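Local coordinates for ssDNA binding protein (Pyrococcus furiosus, PDB 4PSM) that binds single-stranded DNA, which it entraps in a tunnel system formed between its subunits, at the interface of chains A and B. Residues are numbered along the deposited sequence; one frame, centred on the assembly and turned at random. Chains: chain A/B, ssDNA binding protein.

The interface of chains A and B. Residues chain A 137-138, 141-142, 144; chain B 109, 113, 116.
B:Val113 packs against the C-terminal end of the chain A helix 93-141 and the loop after it. Its two methyls divide the work. CG1 meets A:Lys138 CG, a methylene in the aliphatic part of the lysine, at 3.8 Å. The same methyl touches A:Leu144 CD2, and these two side chains run past one another in opposite directions. CG2 faces the selenomethionine A:Met137 and the methyl of A:Thr142. With CG1 anti to the backbone N (chi1 169°), CG1 is turned to the lysine and leucine and CG2 to A:Met137 and A:Thr142.

A:Met137 reaches across with its end. Its chain bends at chi3 (48°), and this turn brings CE against three chain B side chains. CE lies 3.9 Å from B:Val113 CG2 and also touches B:Leu116 CD1 and the ring carbon CZ of B:Phe109. The side chain of B:Leu116 crosses that of A:Met137 at about a right angle.

B:Phe109 presents the far end of its ring. CE2 comes within 4.0 Å of A:Tyr141 CB. The tyrosine is met at its methylene, and the same ring edge lies near its backbone carbonyl O.

A:Thr142 meets B:Val113 tip to tip, methyl to methyl. Its hydroxyl is used within chain A, where it caps the helix end and ties down the loop. OG1 donates to A:Lys138 O at 2.7 Å, in the carbonyl plane. It also accepts the N-H of A:Leu144. With an alanine here, the carbonyl of A:Lys138 would probably lose its hydroxyl partner, the turn to A:Leu144 would be less tied, and a gap would open at B:Val113 CG2.

Both chains are copies of one protein, and the patch has a two-fold twin. It joins the chain B helix to the end of the chain A helix and the loop that follows; the predicted coiled coil covers most of these helices. In that loop, A:Leu144 N lies 3.1 Å from A:Thr142 OG1, with 159° at the hydrogen.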
HETATM    1  N   MSE A 137      -0.066  13.163  13.242  1.00 38.65           N
HETATM    2  CA  MSE A 137       0.975  12.934  14.225  1.00 41.52           C
HETATM    3  C   MSE A 137       2.030  14.029  14.181  1.00 38.67           C
HETATM    4  O   MSE A 137       2.574  14.417  15.213  1.00 48.59           O
HETATM    5  CB  MSE A 137       1.649  11.596  13.987  1.00 29.35           C
HETATM    6  CG  MSE A 137       0.846  10.391  14.419  1.00113.80           C
HETATM    7 SE   MSE A 137       1.630   8.717  13.775  1.00 99.98          SE
HETATM    8  CE  MSE A 137       3.487   9.001  14.277  1.00 23.70           C
ATOM      9  N   LYS A 138       2.334  14.510  12.986  1.00 23.00           N
ATOM     10  CA  LYS A 138       3.236  15.631  12.846  1.00 32.50           C
ATOM     11  C   LYS A 138       2.656  16.812  13.620  1.00 46.96           C
ATOM     12  O   LYS A 138       3.361  17.480  14.375  1.00 46.63           O
ATOM     13  CB  LYS A 138       3.437  15.993  11.372  1.00 32.36           C
ATOM     14  CG  LYS A 138       4.344  15.029  10.619  1.00 47.83           C
ATOM     15  CD  LYS A 138       4.394  15.341   9.133  1.00 47.83           C
ATOM     16  CE  LYS A 138       5.027  16.701   8.846  1.00 48.71           C
ATOM     17  NZ  LYS A 138       4.792  17.114   7.423  1.00 54.96           N
ATOM     18  N   TYR A 141       2.329  15.717  17.747  1.00 29.16           N
ATOM     19  CA  TYR A 141       3.411  15.120  18.520  1.00 48.97           C
ATOM     20  C   TYR A 141       4.794  15.583  18.090  1.00 36.62           C
ATOM     21  O   TYR A 141       5.794  15.035  18.547  1.00 58.03           O
ATOM     22  CB  TYR A 141       3.350  13.586  18.444  1.00 44.95           C
ATOM     23  CG  TYR A 141       2.041  12.984  18.903  1.00 28.79           C
ATOM     24  CD1 TYR A 141       1.646  13.053  20.233  1.00 46.19           C
ATOM     25  CD2 TYR A 141       1.206  12.344  18.010  1.00 49.05           C
ATOM     26  CE1 TYR A 141       0.447  12.502  20.652  1.00 66.15           C
ATOM     27  CE2 TYR A 141       0.014  11.788  18.417  1.00 44.92           C
ATOM     28  CZ  TYR A 141      -0.365  11.868  19.729  1.00 62.26           C
ATOM     29  OH  TYR A 141      -1.563  11.306  20.102  1.00 61.25           O
ATOM     30  N   THR A 142       4.860  16.575  17.207  1.00 39.35           N
ATOM     31  CA  THR A 142       6.152  17.048  16.716  1.00 58.77           C
ATOM     32  C   THR A 142       6.160  18.548  16.416  1.00 43.54           C
ATOM     33  O   THR A 142       5.109  19.195  16.379  1.00 61.75           O
ATOM     34  CB  THR A 142       6.601  16.292  15.426  1.00 39.99           C
ATOM     35  OG1 THR A 142       5.981  16.880  14.274  1.00 35.52           O
ATOM     36  CG2 THR A 142       6.267  14.795  15.504  1.00 29.27           C
ATOM     37  N   LEU A 144       7.657  19.327  13.519  1.00 37.99           N
ATOM     38  CA  LEU A 144       8.023  19.192  12.112  1.00 47.49           C
ATOM     39  C   LEU A 144       7.261  20.167  11.215  1.00 45.41           C
ATOM     40  O   LEU A 144       6.118  20.517  11.507  1.00 29.90           O
ATOM     41  CB  LEU A 144       7.784  17.751  11.663  1.00 42.21           C
ATOM     42  CG  LEU A 144       8.931  16.732  11.718  1.00 43.68           C
ATOM     43  CD1 LEU A 144      10.255  17.227  12.292  1.00 32.28           C
ATOM     44  CD2 LEU A 144       8.541  15.348  12.218  1.00 40.10           C
TER
ATOM     45  N   PHE B 109      12.085  11.040  18.556  1.00 29.65           N
ATOM     46  CA  PHE B 109      10.840  10.500  18.026  1.00 37.70           C
ATOM     47  C   PHE B 109      10.505  11.099  16.656  1.00 40.19           C
ATOM     48  O   PHE B 109       9.881  10.455  15.814  1.00 40.39           O
ATOM     49  CB  PHE B 109       9.698  10.734  19.002  1.00 38.55           C
ATOM     50  CG  PHE B 109       8.354  10.372  18.452  1.00 55.82           C
ATOM     51  CD1 PHE B 109       7.970   9.048  18.335  1.00 45.31           C
ATOM     52  CD2 PHE B 109       7.470  11.356  18.051  1.00 26.97           C
ATOM     53  CE1 PHE B 109       6.731   8.718  17.832  1.00 62.16           C
ATOM     54  CE2 PHE B 109       6.228  11.030  17.555  1.00 50.41           C
ATOM     55  CZ  PHE B 109       5.856   9.715  17.445  1.00 32.89           C
ATOM     56  N   VAL B 113       9.165   9.720  12.999  1.00 42.02           N
ATOM     57  CA  VAL B 113       8.009  10.223  12.279  1.00 20.91           C
ATOM     58  C   VAL B 113       8.382  10.574  10.843  1.00 50.09           C
ATOM     59  O   VAL B 113       7.617  10.326   9.913  1.00 34.14           O
ATOM     60  CB  VAL B 113       7.415  11.452  12.968  1.00 36.06           C
ATOM     61  CG1 VAL B 113       6.389  12.130  12.071  1.00 26.65           C
ATOM     62  CG2 VAL B 113       6.791  11.055  14.288  1.00 35.06           C
ATOM     63  N   LEU B 116       8.576   7.503   8.902  1.00 23.63           N
ATOM     64  CA  LEU B 116       7.208   7.111   8.625  1.00 28.72           C
ATOM     65  C   LEU B 116       6.610   7.921   7.475  1.00 42.33           C
ATOM     66  O   LEU B 116       5.963   7.383   6.587  1.00 40.86           O
ATOM     67  CB  LEU B 116       6.354   7.365   9.853  1.00 25.22           C
ATOM     68  CG  LEU B 116       5.290   6.344  10.237  1.00 56.26           C
ATOM     69  CD1 LEU B 116       4.134   6.883  11.052  1.00 35.70           C
ATOM     70  CD2 LEU B 116       4.917   5.284   9.208  1.00 45.22           C
TER